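Local coordinates for protein endo-1,3-beta-glucanase, family GH16 (PDB 4BPZ) that probably hydrolyses internal beta-1,3-glucosidic bonds of glucans such as algal laminarin, through the family 16 glycoside hydrolase domain that makes up this chain, at residues S142-L146 / V188-E192. The protein carries 1 engineered substitution. Sequence-based numbering, arbitrary orientation. Where two conformers were deposited one is given.
Sequences SIDIL and VYSLE. Engineered in segment 142-146: S142 (natural residue Glu). With GLC (alpha-D-glucopyranose), chain C.
The hydrophobic core behind the glucan-binding cleft is built here from I143, I145 and L146 packed on Y189 and L191, all five buried. L146 lies over one face of the Y189 ring: its CG stands 4.0 Å from the ring centroid, a CH-pi contact 27° off the normal and offset toward the rim. With CG anti to the backbone N (chi1 174°), L146 carries its branch out along the CD1–CE1 side, where CD2 reaches Y189 CE1 at 3.4 Å. I145 divides its two branches, CD1 meeting L191 CB at 3.8 Å while CG2 sits 3.8 Å from the backbone N of S190. Farther along, I143 CD1 touches L191 CD2 at 3.9 Å. Side chains alone join the segments, as between sheets of the family 16 beta-jelly-roll sandwich: 142-144 pairs with 110-118 and 155-163, 187-193 with 96-103 and 197-202. Backbone hydrogen bonds from both I145 and L146 to I114 mark a classic beta bulge, which lets consecutive residues point inward. Cutting Y189 back to an alanine would probably leave L146 CG without its aromatic face and open a gap beside CD2. Turned to the cleft instead, D144 OD2, in the conformer given, accepts a hydrogen bond from glucose O1.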
loop_
_atom_site.group_PDB
_atom_site.type_symbol
_atom_site.label_atom_id
_atom_site.label_comp_id
_atom_site.label_asym_id
_atom_site.label_seq_id
_atom_site.Cartn_x
_atom_site.Cartn_y
_atom_site.Cartn_z
ATOM N N SER A 142 -10.006 3.912 3.542
ATOM C CA SER A 142 -8.734 3.666 2.936
ATOM C C SER A 142 -8.480 4.590 1.784
ATOM O O SER A 142 -9.421 5.032 1.098
ATOM C CB SER A 142 -8.968 2.351 2.363
ATOM O OG SER A 142 -7.798 1.903 1.688
ATOM N N ILE A 143 -7.210 4.958 1.627
ATOM C CA ILE A 143 -6.734 5.766 0.536
ATOM C C ILE A 143 -5.705 5.001 -0.274
ATOM O O ILE A 143 -4.693 4.523 0.277
ATOM C CB ILE A 143 -6.071 6.998 1.038
ATOM C CG1 ILE A 143 -7.004 7.788 1.977
ATOM C CG2 ILE A 143 -5.571 7.939 -0.110
ATOM C CD1 ILE A 143 -6.378 8.938 2.703
ATOM N N ASP A 144 -5.936 4.866 -1.579
ATOM C CA ASP A 144 -4.881 4.308 -2.448
ATOM C C ASP A 144 -4.074 5.508 -2.836
ATOM O O ASP A 144 -4.659 6.540 -3.274
ATOM C CB ASP A 144 -5.521 3.397 -3.602
ATOM C CG ASP A 144 -6.224 2.186 -2.917
ATOM O OD1 ASP A 144 -5.310 1.132 -2.639
ATOM O OD2 ASP A 144 -7.327 1.875 -3.134
ATOM N N ILE A 145 -2.775 5.501 -2.600
ATOM C CA ILE A 145 -1.842 6.472 -3.183
ATOM C C ILE A 145 -1.336 5.964 -4.525
ATOM O O ILE A 145 -1.184 6.740 -5.461
ATOM C CB ILE A 145 -0.719 6.741 -2.194
ATOM C CG1 ILE A 145 -1.309 7.209 -0.852
ATOM C CG2 ILE A 145 0.250 7.747 -2.810
ATOM C CD1 ILE A 145 -0.252 7.437 0.215
ATOM N N LEU A 146 -1.099 4.669 -4.648
ATOM C CA LEU A 146 -0.697 4.078 -5.920
ATOM C C LEU A 146 -1.172 2.668 -5.934
ATOM O O LEU A 146 -0.981 1.895 -4.971
ATOM C CB LEU A 146 0.859 4.075 -5.970
ATOM C CG LEU A 146 1.567 3.376 -7.154
ATOM C CD1 LEU A 146 1.741 1.911 -6.971
ATOM C CD2 LEU A 146 0.951 3.833 -8.521
ATOM N N VAL A 188 7.562 9.883 -7.983
ATOM C CA VAL A 188 7.099 10.154 -6.620
ATOM C C VAL A 188 5.589 10.039 -6.604
ATOM O O VAL A 188 4.872 10.796 -7.267
ATOM C CB VAL A 188 7.580 11.540 -6.135
ATOM C CG1 VAL A 188 7.048 11.792 -4.750
ATOM C CG2 VAL A 188 9.080 11.606 -6.141
ATOM N N TYR A 189 5.067 9.165 -5.759
ATOM C CA TYR A 189 3.645 8.941 -5.547
ATOM C C TYR A 189 3.300 9.634 -4.252
ATOM O O TYR A 189 3.983 9.398 -3.229
ATOM C CB TYR A 189 3.435 7.449 -5.412
ATOM C CG TYR A 189 3.895 6.682 -6.677
ATOM C CD1 TYR A 189 3.065 6.589 -7.806
ATOM C CD2 TYR A 189 5.205 6.197 -6.749
ATOM C CE1 TYR A 189 3.515 5.952 -8.948
ATOM C CE2 TYR A 189 5.649 5.602 -7.968
ATOM C CZ TYR A 189 4.819 5.483 -9.031
ATOM O OH TYR A 189 5.188 4.882 -10.211
ATOM N N SER A 190 2.340 10.547 -4.247
ATOM C CA SER A 190 2.095 11.322 -3.022
ATOM C C SER A 190 0.627 11.517 -2.745
ATOM O O SER A 190 -0.243 11.475 -3.608
ATOM C CB SER A 190 2.853 12.654 -3.054
ATOM O OG SER A 190 2.358 13.514 -4.013
ATOM N N LEU A 191 0.394 11.828 -1.464
ATOM C CA LEU A 191 -0.910 12.178 -0.926
ATOM C C LEU A 191 -0.804 13.467 -0.186
ATOM O O LEU A 191 0.137 13.594 0.642
ATOM C CB LEU A 191 -1.381 11.056 0.038
ATOM C CG LEU A 191 -2.577 11.374 0.944
ATOM C CD1 LEU A 191 -3.872 11.579 0.133
ATOM C CD2 LEU A 191 -2.738 10.285 1.992
ATOM N N GLU A 192 -1.720 14.406 -0.365
ATOM C CA GLU A 192 -1.853 15.570 0.538
ATOM C C GLU A 192 -3.263 15.450 1.130
ATOM O O GLU A 192 -4.262 15.508 0.422
ATOM C CB GLU A 192 -1.736 16.856 -0.280
ATOM C CG GLU A 192 -0.361 17.032 -0.824
ATOM C CD GLU A 192 -0.195 18.091 -1.847
ATOM O OE1 GLU A 192 -1.102 18.973 -1.971
ATOM O OE2 GLU A 192 0.831 18.068 -2.557
HETATM C C1 GLC C . -7.449 -1.061 -2.323
HETATM C C2 GLC C . -8.426 -2.268 -2.121
HETATM C C3 GLC C . -7.710 -3.272 -1.207
HETATM C C4 GLC C . -6.409 -3.653 -1.766
HETATM C C5 GLC C . -5.594 -2.384 -1.734
HETATM C C6 GLC C . -4.185 -2.545 -2.258
HETATM O O1 GLC C . -7.405 -0.191 -1.213
HETATM O O2 GLC C . -9.608 -1.749 -1.566
HETATM O O3 GLC C . -8.575 -4.475 -1.051
HETATM O O4 GLC C . -5.812 -4.694 -0.967
HETATM O O5 GLC C . -6.237 -1.426 -2.604
HETATM O O6 GLC C . -4.165 -2.989 -3.610
#